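Local coordinates for protein inactive Zymogen C11 Protease (Parabacteroides distasonis, PDB 6MZO) that is the inactive zymogen form of a clostripain-like cysteine protease of family C11, which probably cleaves peptide bonds once it is activated, at residues V77-A82 / I97-K102; C167-Y172 / E345-L350; Y180-P185 / A207-I212; R243-D248 / R284-E289. All coordinates share one frame; numbering follows the deposited sequence.

Contact 1: V77-A82 / I97-K102; sequences VLETYA and IDKVQK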
loop_
_atom_site.group_PDB
_atom_site.type_symbol
_atom_site.label_atom_id
_atom_site.label_comp_id
_atom_site.label_asym_id
_atom_site.label_seq_id
_atom_site.Cartn_x
_atom_site.Cartn_y
_atom_site.Cartn_z
ATOM N N VAL A 77 25.793 6.353 6.580
ATOM C CA VAL A 77 24.765 7.027 7.412
ATOM C C VAL A 77 24.907 8.470 7.104
ATOM O O VAL A 77 25.926 9.085 7.524
ATOM C CB VAL A 77 24.891 6.768 8.949
ATOM C CG1 VAL A 77 23.882 7.635 9.779
ATOM C CG2 VAL A 77 24.668 5.289 9.304
ATOM N N LEU A 78 23.978 8.991 6.303
ATOM C CA LEU A 78 23.996 10.368 5.834
ATOM C C LEU A 78 23.630 11.417 6.867
ATOM O O LEU A 78 24.399 12.357 7.140
ATOM C CB LEU A 78 23.046 10.547 4.682
ATOM C CG LEU A 78 23.405 9.606 3.532
ATOM C CD1 LEU A 78 22.407 9.775 2.412
ATOM C CD2 LEU A 78 24.807 9.943 3.004
ATOM N N GLU A 79 22.418 11.305 7.387
ATOM C CA GLU A 79 22.021 12.275 8.384
ATOM C C GLU A 79 21.394 11.573 9.554
ATOM O O GLU A 79 20.642 10.600 9.380
ATOM C CB GLU A 79 21.085 13.310 7.793
ATOM C CG GLU A 79 20.737 14.401 8.800
ATOM C CD GLU A 79 20.249 15.660 8.137
ATOM O OE1 GLU A 79 19.777 15.575 6.981
ATOM O OE2 GLU A 79 20.357 16.736 8.769
ATOM N N THR A 80 21.680 12.064 10.749
ATOM C CA THR A 80 21.055 11.509 11.935
ATOM C C THR A 80 20.239 12.658 12.519
ATOM O O THR A 80 20.788 13.714 12.804
ATOM C CB THR A 80 22.093 10.988 12.922
ATOM O OG1 THR A 80 22.771 9.870 12.367
ATOM C CG2 THR A 80 21.463 10.566 14.247
ATOM N N TYR A 81 18.927 12.471 12.655
ATOM C CA TYR A 81 18.031 13.583 12.967
ATOM C C TYR A 81 17.820 13.709 14.471
ATOM O O TYR A 81 18.184 12.796 15.205
ATOM C CB TYR A 81 16.708 13.388 12.236
ATOM C CG TYR A 81 16.880 13.506 10.745
ATOM C CD1 TYR A 81 16.854 14.755 10.134
ATOM C CD2 TYR A 81 17.042 12.373 9.953
ATOM C CE1 TYR A 81 17.013 14.879 8.771
ATOM C CE2 TYR A 81 17.175 12.475 8.619
ATOM C CZ TYR A 81 17.184 13.751 8.024
ATOM O OH TYR A 81 17.322 13.910 6.647
ATOM N N ALA A 82 17.293 14.848 14.938
ATOM C CA ALA A 82 17.006 14.996 16.363
ATOM C C ALA A 82 15.869 14.039 16.716
ATOM O O ALA A 82 15.091 13.637 15.839
ATOM C CB ALA A 82 16.646 16.430 16.711
ATOM N N ILE A 97 12.038 12.954 1.488
ATOM C CA ILE A 97 11.981 12.773 0.021
ATOM C C ILE A 97 12.725 13.943 -0.643
ATOM O O ILE A 97 13.507 13.752 -1.617
ATOM C CB ILE A 97 10.517 12.708 -0.475
ATOM C CG1 ILE A 97 9.886 11.420 -0.060
ATOM C CG2 ILE A 97 10.486 12.824 -2.013
ATOM C CD1 ILE A 97 8.383 11.484 -0.198
ATOM N N ASP A 98 12.497 15.178 -0.165
ATOM C CA ASP A 98 13.175 16.297 -0.776
ATOM C C ASP A 98 14.672 16.144 -0.687
ATOM O O ASP A 98 15.402 16.458 -1.656
ATOM C CB ASP A 98 12.767 17.636 -0.108
ATOM C CG ASP A 98 11.351 18.026 -0.430
ATOM O OD1 ASP A 98 10.777 17.522 -1.400
ATOM O OD2 ASP A 98 10.787 18.865 0.301
ATOM N N LYS A 99 15.140 15.729 0.493
ATOM C CA LYS A 99 16.589 15.577 0.662
ATOM C C LYS A 99 17.150 14.499 -0.286
ATOM O O LYS A 99 18.190 14.682 -0.940
ATOM C CB LYS A 99 16.928 15.260 2.128
ATOM C CG LYS A 99 18.377 14.876 2.307
ATOM C CD LYS A 99 18.839 14.863 3.751
ATOM C CE LYS A 99 20.389 14.730 3.822
ATOM N NZ LYS A 99 21.021 16.028 3.483
ATOM N N VAL A 100 16.447 13.374 -0.368
ATOM C CA VAL A 100 16.929 12.317 -1.229
ATOM C C VAL A 100 16.963 12.754 -2.698
ATOM O O VAL A 100 17.890 12.416 -3.408
ATOM C CB VAL A 100 16.029 11.097 -1.016
ATOM C CG1 VAL A 100 16.217 10.061 -2.119
ATOM C CG2 VAL A 100 16.298 10.531 0.389
ATOM N N GLN A 101 15.932 13.472 -3.161
ATOM C CA GLN A 101 15.865 13.884 -4.567
ATOM C C GLN A 101 16.948 14.905 -4.851
ATOM O O GLN A 101 17.562 14.902 -5.943
ATOM C CB GLN A 101 14.487 14.444 -4.913
ATOM C CG GLN A 101 13.417 13.381 -4.993
ATOM C CD GLN A 101 12.076 13.892 -5.504
ATOM O OE1 GLN A 101 11.715 15.031 -5.236
ATOM N NE2 GLN A 101 11.349 13.045 -6.249
ATOM N N LYS A 102 17.218 15.765 -3.871
ATOM C CA LYS A 102 18.261 16.781 -4.043
ATOM C C LYS A 102 19.664 16.161 -4.093
ATOM O O LYS A 102 20.527 16.589 -4.893
ATOM C CB LYS A 102 18.137 17.814 -2.925
#
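K99 reaches from helix 90-103 toward E79 and Y81 at the end of strand 72-80. Its CB points from the helix toward segment 77-82. CG follows anti to the backbone N (chi1 171°), and the chain stays extended as far as CE. The side chain lies against L63 of the neighbouring strand, and the contact with segment 77-82 is made by its outer half. K99 CD is the first atom to meet that segment: it lies 3.4 Å from Y81 OH and also 3.4 Å from E79 OE1. K99 CE comes next, 3.3 Å from E79 OE1. The chain then bends at its last torsion (chi4 76°). K99 NZ ends 3.7 Å from E79 OE1, a long salt bridge, and its exact place is less sure. E103, one turn on in the same helix, is its nearer partner as modelled. E79 also uses its stem: its CG lies over one face of the Y81 ring, 3.7 Å above the plane and toward the rim. The Y81 side chain also touches Q95 and I96. Opposite L63 the strand carries an extra residue, L78 with E79, in a classic beta bulge. The contact sits at the surface, at the edge of the main sheet. Helix 90-103 links edge strand 72-80 to inner strand 109-115. Such helix-on-sheet packing is typical of the alpha/beta fold of clan CD peptidases.

Contact 2: C167-Y172 / E345-L350; sequences CAEVAY and EWYKDL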
loop_
_atom_site.group_PDB
_atom_site.type_symbol
_atom_site.label_atom_id
_atom_site.label_comp_id
_atom_site.label_asym_id
_atom_site.label_seq_id
_atom_site.Cartn_x
_atom_site.Cartn_y
_atom_site.Cartn_z
ATOM N N CYS A 167 -6.906 -0.782 -2.174
ATOM C CA CYS A 167 -8.334 -0.544 -2.243
ATOM C C CYS A 167 -8.568 0.583 -3.199
ATOM O O CYS A 167 -7.643 1.318 -3.513
ATOM C CB CYS A 167 -8.913 -0.179 -0.899
ATOM S SG CYS A 167 -8.147 1.336 -0.195
ATOM N N ALA A 168 -9.763 0.666 -3.714
ATOM C CA ALA A 168 -10.052 1.658 -4.720
ATOM C C ALA A 168 -9.739 3.016 -4.203
ATOM O O ALA A 168 -9.263 3.899 -4.951
ATOM C CB ALA A 168 -11.483 1.597 -5.155
ATOM N N GLU A 169 -10.096 3.256 -2.943
ATOM C CA GLU A 169 -9.964 4.591 -2.420
ATOM C C GLU A 169 -8.530 5.100 -2.401
ATOM O O GLU A 169 -8.281 6.294 -2.697
ATOM C CB GLU A 169 -10.506 4.665 -0.998
ATOM C CG GLU A 169 -12.031 4.342 -0.835
ATOM C CD GLU A 169 -12.314 2.829 -0.676
ATOM O OE1 GLU A 169 -11.450 2.000 -0.953
ATOM O OE2 GLU A 169 -13.456 2.551 -0.286
ATOM N N VAL A 170 -7.633 4.210 -2.022
ATOM C CA VAL A 170 -6.185 4.541 -2.047
ATOM C C VAL A 170 -5.648 4.614 -3.453
ATOM O O VAL A 170 -4.866 5.552 -3.838
ATOM C CB VAL A 170 -5.378 3.489 -1.183
ATOM C CG1 VAL A 170 -3.851 3.558 -1.484
ATOM C CG2 VAL A 170 -5.739 3.641 0.284
ATOM N N ALA A 171 -5.959 3.603 -4.276
ATOM C CA ALA A 171 -5.420 3.674 -5.647
ATOM C C ALA A 171 -5.904 4.988 -6.328
ATOM O O ALA A 171 -5.144 5.654 -7.125
ATOM C CB ALA A 171 -5.876 2.454 -6.446
ATOM N N TYR A 172 -7.136 5.397 -6.024
ATOM C CA TYR A 172 -7.648 6.601 -6.652
ATOM C C TYR A 172 -6.932 7.835 -6.092
ATOM O O TYR A 172 -6.525 8.764 -6.858
ATOM C CB TYR A 172 -9.159 6.736 -6.416
ATOM C CG TYR A 172 -9.809 7.834 -7.204
ATOM C CD1 TYR A 172 -9.919 7.737 -8.586
ATOM C CD2 TYR A 172 -10.427 8.893 -6.570
ATOM C CE1 TYR A 172 -10.609 8.727 -9.309
ATOM C CE2 TYR A 172 -11.108 9.955 -7.300
ATOM C CZ TYR A 172 -11.196 9.783 -8.673
ATOM O OH TYR A 172 -11.853 10.765 -9.329
ATOM N N GLU A 345 -19.633 8.827 7.936
ATOM C CA GLU A 345 -19.457 10.266 7.820
ATOM C C GLU A 345 -17.953 10.607 7.527
ATOM O O GLU A 345 -17.668 11.452 6.681
ATOM C CB GLU A 345 -19.991 10.981 9.070
ATOM C CG GLU A 345 -19.011 11.155 10.194
ATOM C CD GLU A 345 -19.635 11.822 11.424
ATOM O OE1 GLU A 345 -20.829 11.558 11.738
ATOM O OE2 GLU A 345 -18.914 12.634 12.051
ATOM N N TRP A 346 -17.021 9.911 8.170
ATOM C CA TRP A 346 -15.599 10.042 7.850
ATOM C C TRP A 346 -15.324 9.782 6.368
ATOM O O TRP A 346 -14.565 10.502 5.724
ATOM C CB TRP A 346 -14.782 9.061 8.712
ATOM C CG TRP A 346 -13.371 8.983 8.359
ATOM C CD1 TRP A 346 -12.365 9.817 8.790
ATOM C CD2 TRP A 346 -12.770 8.031 7.519
ATOM N NE1 TRP A 346 -11.173 9.439 8.234
ATOM C CE2 TRP A 346 -11.391 8.335 7.455
ATOM C CE3 TRP A 346 -13.257 6.930 6.796
ATOM C CZ2 TRP A 346 -10.493 7.578 6.695
ATOM C CZ3 TRP A 346 -12.340 6.182 6.022
ATOM C CH2 TRP A 346 -10.987 6.526 5.992
ATOM N N TYR A 347 -15.961 8.757 5.842
ATOM C CA TYR A 347 -15.749 8.363 4.478
ATOM C C TYR A 347 -16.058 9.463 3.495
ATOM O O TYR A 347 -15.489 9.485 2.414
ATOM C CB TYR A 347 -16.619 7.155 4.167
ATOM C CG TYR A 347 -16.242 6.396 2.928
ATOM C CD1 TYR A 347 -15.012 5.698 2.811
ATOM C CD2 TYR A 347 -17.137 6.363 1.881
ATOM C CE1 TYR A 347 -14.732 4.933 1.661
ATOM C CE2 TYR A 347 -16.877 5.635 0.728
ATOM C CZ TYR A 347 -15.666 4.943 0.623
ATOM O OH TYR A 347 -15.475 4.240 -0.513
ATOM N N LYS A 348 -16.977 10.363 3.874
ATOM C CA LYS A 348 -17.456 11.410 2.961
ATOM C C LYS A 348 -16.391 12.443 2.590
ATOM O O LYS A 348 -16.538 13.161 1.596
ATOM C CB LYS A 348 -18.698 12.085 3.541
ATOM C CG LYS A 348 -19.896 11.088 3.560
ATOM C CD LYS A 348 -21.169 11.720 4.152
ATOM C CE LYS A 348 -22.327 10.761 3.982
ATOM N NZ LYS A 348 -23.504 11.135 4.826
ATOM N N ASP A 349 -15.277 12.442 3.305
ATOM C CA ASP A 349 -14.229 13.370 2.949
ATOM C C ASP A 349 -13.248 12.765 1.965
ATOM O O ASP A 349 -12.343 13.476 1.530
ATOM C CB ASP A 349 -13.478 13.820 4.176
ATOM C CG ASP A 349 -14.328 14.704 5.080
ATOM O OD1 ASP A 349 -15.077 15.546 4.539
ATOM O OD2 ASP A 349 -14.248 14.517 6.309
ATOM N N LEU A 350 -13.356 11.466 1.645
ATOM C CA LEU A 350 -12.396 10.890 0.656
ATOM C C LEU A 350 -12.696 11.293 -0.794
ATOM O O LEU A 350 -13.855 11.393 -1.201
ATOM C CB LEU A 350 -12.426 9.367 0.734
ATOM C CG LEU A 350 -11.872 8.821 2.039
ATOM C CD1 LEU A 350 -11.999 7.329 1.988
ATOM C CD2 LEU A 350 -10.428 9.220 2.176
#
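Y347 donates its hydroxyl hydrogen to E169, and this bond is the tight centre of a buried contact. Y347 OH lies 2.6 Å from E169 OE2. The hydroxyl meets the oxygen on its anti side, 18° out of the carboxylate plane. OE2 also accepts from Y334 N, so two donors grip the same oxygen. The carboxylate comes to the edge of the tyrosine ring, and the two planes are 77° apart. E169 gets there by a bend at chi2 (86°), which also brings its CG to 3.7 Å from Y347 CE1. W120, I143 and I333 pack around the glutamate. The packing is looser toward L350, where L350 CD1 touches E169 CG at 4.1 Å. L350 turns its side chain to I143 and N144 as well. E345, K348 and D349 lie at the exposed side and do not touch segment 167-172. A bound glycerol, probably from the crystallisation liquor, lies about 4 Å from the Y347 side chain. C167 is the N-cap of helix 168-173: C167 SG accepts from V170 N at 3.4 Å. Y347 to L350 form a type I beta turn that leads into helix 351-357. Helix 168-173 follows strand 155-162. In clan CD peptidases the catalytic cysteine follows the equivalent strand, so the contact probably ties the C-terminal helices to the neighbourhood of the active site.

Contact 3: Y180-P185 / A207-I212; sequences YIIGSP and ADVVGI
D208 OD1 accepts from G211 N at 2.9 Å, an N-cap bond at the start of helix 209-220, just before V209, which packs on Y180 and I182. The contact is helix-on-sheet packing in an alpha/beta fold: the helix covers one face of the main sheet at strand 178-183. The capping N-H is not in the carboxylate plane but meets OD1 from above it, 65° out. The other oxygen, OD2, forms a salt bridge with K204 and also lies close to the like-charged D201, an opposition that the lysine would be expected to ease. D208 is also the centre of an inverse gamma turn. Across the contact there is no hydrogen bond, and apolar side chains do the work. V209 uses both of its methyl groups. CG1 is anti to the carbonyl carbon (chi1 -65°), which puts CG2 between N and the carbonyl carbon. V209 CG1 meets I182 CD1 at 4.0 Å and also touches Y180 CB. I182 and Y180 share one face of their strand, while I181 points the other way, to F160 and F174. F157 and V229, on the two flanking strands, also touch V209. I182 CD1 touches a second helix residue, meeting I212 CD1 at 4.1 Å. I212 goes on to L159. The other V209 methyl makes a CH-pi contact: V209 CG2 sits over one face of the Y180 ring, 4.1 Å from its centroid and 19° off the ring normal.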
loop_
_atom_site.group_PDB
_atom_site.type_symbol
_atom_site.label_atom_id
_atom_site.label_comp_id
_atom_site.label_asym_id
_atom_site.label_seq_id
_atom_site.Cartn_x
_atom_site.Cartn_y
_atom_site.Cartn_z
ATOM N N TYR A 180 2.245 3.485 -10.804
ATOM C CA TYR A 180 1.753 2.210 -10.336
ATOM C C TYR A 180 1.725 2.191 -8.815
ATOM O O TYR A 180 2.544 2.774 -8.200
ATOM C CB TYR A 180 2.674 1.067 -10.807
ATOM C CG TYR A 180 2.639 0.900 -12.282
ATOM C CD1 TYR A 180 1.676 0.163 -12.868
ATOM C CD2 TYR A 180 3.531 1.540 -13.074
ATOM C CE1 TYR A 180 1.609 0.051 -14.231
ATOM C CE2 TYR A 180 3.476 1.444 -14.435
ATOM C CZ TYR A 180 2.509 0.702 -15.011
ATOM O OH TYR A 180 2.455 0.611 -16.367
ATOM N N ILE A 181 0.766 1.469 -8.267
ATOM C CA ILE A 181 0.650 1.290 -6.845
ATOM C C ILE A 181 0.694 -0.215 -6.584
ATOM O O ILE A 181 -0.000 -0.935 -7.175
ATOM C CB ILE A 181 -0.694 1.815 -6.301
ATOM C CG1 ILE A 181 -0.868 3.294 -6.581
ATOM C CG2 ILE A 181 -0.799 1.584 -4.826
ATOM C CD1 ILE A 181 0.135 4.130 -5.893
ATOM N N ILE A 182 1.518 -0.630 -5.648
ATOM C CA ILE A 182 1.669 -2.024 -5.290
ATOM C C ILE A 182 1.250 -2.197 -3.842
ATOM O O ILE A 182 1.722 -1.480 -3.030
ATOM C CB ILE A 182 3.139 -2.476 -5.426
ATOM C CG1 ILE A 182 3.649 -2.191 -6.819
ATOM C CG2 ILE A 182 3.282 -3.954 -5.167
ATOM C CD1 ILE A 182 5.125 -2.374 -6.979
ATOM N N GLY A 183 0.393 -3.164 -3.541
ATOM C CA GLY A 183 -0.025 -3.316 -2.149
ATOM C C GLY A 183 -0.842 -4.563 -1.957
ATOM O O GLY A 183 -0.989 -5.360 -2.898
ATOM N N SER A 184 -1.317 -4.724 -0.735
ATOM C CA SER A 184 -2.204 -5.870 -0.416
ATOM C C SER A 184 -3.553 -5.370 -0.067
ATOM O O SER A 184 -3.692 -4.391 0.692
ATOM C CB SER A 184 -1.645 -6.686 0.757
ATOM O OG SER A 184 -2.551 -7.741 1.165
ATOM N N PRO A 185 -4.602 -6.035 -0.561
ATOM C CA PRO A 185 -5.956 -5.719 -0.049
ATOM C C PRO A 185 -6.217 -6.257 1.313
ATOM O O PRO A 185 -7.251 -5.889 1.870
ATOM C CB PRO A 185 -6.904 -6.343 -1.059
ATOM C CG PRO A 185 -6.055 -7.469 -1.725
ATOM C CD PRO A 185 -4.611 -6.981 -1.722
ATOM N N ALA A 207 10.742 0.231 -13.727
ATOM C CA ALA A 207 10.529 -0.619 -12.550
ATOM C C ALA A 207 9.669 -1.804 -12.948
ATOM O O ALA A 207 8.640 -1.661 -13.614
ATOM C CB ALA A 207 9.853 0.220 -11.431
ATOM N N ASP A 208 10.047 -3.012 -12.496
ATOM C CA ASP A 208 9.299 -4.231 -12.858
ATOM C C ASP A 208 8.261 -4.496 -11.799
ATOM O O ASP A 208 8.444 -5.323 -10.884
ATOM C CB ASP A 208 10.328 -5.391 -13.014
ATOM C CG ASP A 208 9.724 -6.649 -13.524
ATOM O OD1 ASP A 208 8.502 -6.706 -13.795
ATOM O OD2 ASP A 208 10.488 -7.637 -13.627
ATOM N N VAL A 209 7.191 -3.710 -11.907
ATOM C CA VAL A 209 6.163 -3.777 -10.851
ATOM C C VAL A 209 5.450 -5.101 -10.856
ATOM O O VAL A 209 5.101 -5.613 -9.752
ATOM C CB VAL A 209 5.149 -2.591 -11.016
ATOM C CG1 VAL A 209 5.937 -1.265 -10.763
ATOM C CG2 VAL A 209 4.408 -2.619 -12.365
ATOM N N VAL A 210 5.272 -5.716 -12.029
ATOM C CA VAL A 210 4.667 -7.021 -12.021
ATOM C C VAL A 210 5.632 -8.056 -11.399
ATOM O O VAL A 210 5.196 -8.875 -10.636
ATOM C CB VAL A 210 4.191 -7.445 -13.464
ATOM C CG1 VAL A 210 3.679 -8.875 -13.493
ATOM C CG2 VAL A 210 3.117 -6.419 -13.927
ATOM N N GLY A 211 6.952 -7.958 -11.680
ATOM C CA GLY A 211 7.947 -8.790 -11.023
ATOM C C GLY A 211 7.868 -8.691 -9.525
ATOM O O GLY A 211 7.918 -9.694 -8.837
ATOM N N ILE A 212 7.800 -7.461 -9.020
ATOM C CA ILE A 212 7.754 -7.291 -7.577
ATOM C C ILE A 212 6.565 -8.016 -6.934
ATOM O O ILE A 212 6.748 -8.750 -5.969
ATOM C CB ILE A 212 7.714 -5.789 -7.220
ATOM C CG1 ILE A 212 9.058 -5.137 -7.568
ATOM C CG2 ILE A 212 7.372 -5.594 -5.711
ATOM C CD1 ILE A 212 8.970 -3.584 -7.557
#

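Contact 4: R243-D248 / R284-E289; sequences RTLFHD and RLATEE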
loop_
_atom_site.group_PDB
_atom_site.type_symbol
_atom_site.label_atom_id
_atom_site.label_comp_id
_atom_site.label_asym_id
_atom_site.label_seq_id
_atom_site.Cartn_x
_atom_site.Cartn_y
_atom_site.Cartn_z
ATOM N N ARG A 243 -18.976 5.415 -10.925
ATOM C CA ARG A 243 -19.904 6.499 -10.683
ATOM C C ARG A 243 -21.296 6.143 -11.225
ATOM O O ARG A 243 -22.349 6.434 -10.560
ATOM C CB ARG A 243 -19.372 7.789 -11.347
ATOM C CG ARG A 243 -20.334 8.987 -11.148
ATOM C CD ARG A 243 -19.758 10.218 -11.861
ATOM N NE ARG A 243 -18.343 10.334 -11.588
ATOM C CZ ARG A 243 -17.376 10.282 -12.504
ATOM N NH1 ARG A 243 -17.681 10.187 -13.800
ATOM N NH2 ARG A 243 -16.102 10.350 -12.108
ATOM N N THR A 244 -21.315 5.393 -12.330
ATOM C CA THR A 244 -22.626 5.150 -12.979
ATOM C C THR A 244 -23.547 4.305 -12.106
ATOM O O THR A 244 -24.778 4.481 -12.153
ATOM C CB THR A 244 -22.479 4.486 -14.364
ATOM O OG1 THR A 244 -21.947 3.167 -14.224
ATOM C CG2 THR A 244 -21.521 5.290 -15.243
ATOM N N LEU A 245 -22.977 3.491 -11.216
ATOM C CA LEU A 245 -23.805 2.658 -10.363
ATOM C C LEU A 245 -23.909 3.193 -8.948
ATOM O O LEU A 245 -24.825 2.801 -8.231
ATOM C CB LEU A 245 -23.311 1.193 -10.341
ATOM C CG LEU A 245 -21.964 0.841 -9.663
ATOM C CD1 LEU A 245 -22.161 -0.067 -8.466
ATOM C CD2 LEU A 245 -20.997 0.166 -10.613
ATOM N N PHE A 246 -23.018 4.094 -8.523
ATOM C CA PHE A 246 -23.107 4.564 -7.136
ATOM C C PHE A 246 -23.829 5.909 -6.993
ATOM O O PHE A 246 -24.392 6.207 -5.928
ATOM C CB PHE A 246 -21.691 4.680 -6.538
ATOM C CG PHE A 246 -21.141 3.387 -6.094
ATOM C CD1 PHE A 246 -21.629 2.792 -4.937
ATOM C CD2 PHE A 246 -20.094 2.772 -6.803
ATOM C CE1 PHE A 246 -21.121 1.578 -4.509
ATOM C CE2 PHE A 246 -19.555 1.574 -6.343
ATOM C CZ PHE A 246 -20.070 0.978 -5.195
ATOM N N HIS A 247 -23.789 6.718 -8.046
ATOM C CA HIS A 247 -24.183 8.125 -7.891
ATOM C C HIS A 247 -25.689 8.280 -7.664
ATOM O O HIS A 247 -26.154 9.387 -7.277
ATOM C CB HIS A 247 -23.731 8.966 -9.101
ATOM C CG HIS A 247 -24.567 8.770 -10.329
ATOM N ND1 HIS A 247 -25.020 7.536 -10.743
ATOM C CD2 HIS A 247 -25.063 9.661 -11.214
ATOM C CE1 HIS A 247 -25.756 7.672 -11.828
ATOM N NE2 HIS A 247 -25.813 8.955 -12.125
ATOM N N ASP A 248 -26.480 7.222 -7.880
ATOM C CA ASP A 248 -27.922 7.349 -7.715
ATOM C C ASP A 248 -28.443 6.451 -6.602
ATOM O O ASP A 248 -29.672 6.166 -6.494
ATOM C CB ASP A 248 -28.651 7.071 -9.047
ATOM C CG ASP A 248 -28.511 5.628 -9.529
ATOM O OD1 ASP A 248 -27.625 4.891 -9.055
ATOM O OD2 ASP A 248 -29.345 5.231 -10.383
ATOM N N ARG A 284 -23.448 -6.548 -6.027
ATOM C CA ARG A 284 -24.714 -6.430 -5.286
ATOM C C ARG A 284 -25.539 -5.215 -5.652
ATOM O O ARG A 284 -26.726 -5.140 -5.334
ATOM C CB ARG A 284 -24.487 -6.346 -3.773
ATOM C CG ARG A 284 -23.597 -7.398 -3.165
ATOM C CD ARG A 284 -23.990 -8.729 -3.628
ATOM N NE ARG A 284 -22.952 -9.721 -3.370
ATOM C CZ ARG A 284 -23.157 -10.861 -2.711
ATOM N NH1 ARG A 284 -24.397 -11.157 -2.240
ATOM N NH2 ARG A 284 -22.144 -11.696 -2.523
ATOM N N LEU A 285 -24.935 -4.267 -6.323
ATOM C CA LEU A 285 -25.570 -2.986 -6.628
ATOM C C LEU A 285 -25.716 -2.747 -8.122
ATOM O O LEU A 285 -26.692 -2.108 -8.552
ATOM C CB LEU A 285 -24.757 -1.851 -6.030
ATOM C CG LEU A 285 -24.822 -1.750 -4.493
ATOM C CD1 LEU A 285 -23.812 -0.731 -4.026
ATOM C CD2 LEU A 285 -26.229 -1.303 -4.036
ATOM N N ALA A 286 -24.745 -3.244 -8.902
ATOM C CA ALA A 286 -24.747 -2.998 -10.354
ATOM C C ALA A 286 -25.810 -3.739 -11.121
ATOM O O ALA A 286 -26.135 -4.903 -10.833
ATOM C CB ALA A 286 -23.356 -3.381 -10.949
ATOM N N THR A 287 -26.331 -3.089 -12.165
ATOM C CA THR A 287 -27.107 -3.785 -13.176
ATOM C C THR A 287 -26.119 -4.704 -13.938
ATOM O O THR A 287 -24.931 -4.603 -13.746
ATOM C CB THR A 287 -27.766 -2.832 -14.167
ATOM O OG1 THR A 287 -26.725 -2.119 -14.870
ATOM C CG2 THR A 287 -28.643 -1.864 -13.448
ATOM N N GLU A 288 -26.647 -5.625 -14.741
ATOM C CA GLU A 288 -25.782 -6.530 -15.482
ATOM C C GLU A 288 -24.873 -5.733 -16.397
ATOM O O GLU A 288 -23.673 -6.009 -16.488
ATOM C CB GLU A 288 -26.586 -7.526 -16.283
ATOM C CG GLU A 288 -25.724 -8.572 -16.982
ATOM C CD GLU A 288 -26.547 -9.409 -17.938
ATOM O OE1 GLU A 288 -26.081 -9.682 -19.076
ATOM O OE2 GLU A 288 -27.692 -9.766 -17.553
ATOM N N GLU A 289 -25.454 -4.728 -17.045
ATOM C CA GLU A 289 -24.678 -3.870 -17.942
ATOM C C GLU A 289 -23.563 -3.110 -17.210
ATOM O O GLU A 289 -22.394 -3.108 -17.620
ATOM C CB GLU A 289 -25.615 -2.882 -18.630
ATOM C CG GLU A 289 -24.971 -2.070 -19.729
ATOM C CD GLU A 289 -25.997 -1.252 -20.515
ATOM O OE1 GLU A 289 -25.821 -0.018 -20.621
ATOM O OE2 GLU A 289 -26.968 -1.836 -21.051
#
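The backbones come closest at L245 and A286, whose CA atoms are 5.7 Å apart where the end of helix 235-246 meets the loop before helix 288-301. L245 points toward the loop. Its chi1 of 69° puts CG between the backbone N and the carbonyl carbon, and both its methyls meet the loop. L245 CD1 lies 4.0 Å from L285 CB and also touches A286 N. L245 CD2 reaches A286 CB at 4.3 Å. F246 starts off to one side, but its ring swings toward the loop. F246 CE1 meets L285 CD1 at 3.6 Å, obliquely to the ring. L245 CD1 lies 3.7 Å above one face of the F246 ring, toward its rim. L285, L245 and F246 thus form one small apolar cluster, and V282 from helix 278-283 touches L245 and F246. Y357 packs its ring against F246. T287 then caps helix 288-301 with its side chain, while its own N bonds to Q290 OE1, as in a capping box. The contact has no hydrogen bond or salt bridge between its segments and rests on the packing of carbon.

Contact 1 closes first along the chain. Segment 167-172 then opens contact 2, and contacts 3 and 4 follow in turn before segment 345-350 closes it. Contacts 1 and 3 lie on the same main sheet, at edge strand 72-80 and inner strand 178-183, with centres about 25 Å apart. Helix 168-173 of contact 2 directly precedes strand 178-183 of contact 3, and the nearest atoms of these contacts are about 5 Å apart. The nearest atoms of contacts 4 and 2 are also about 5 Å apart. Contacts 1 and 4 lie on opposite sides of the chain's centre, about 47 Å between centres. Contact 2 joins the region near the C-terminus to the helix that leads into inner strand 178-183.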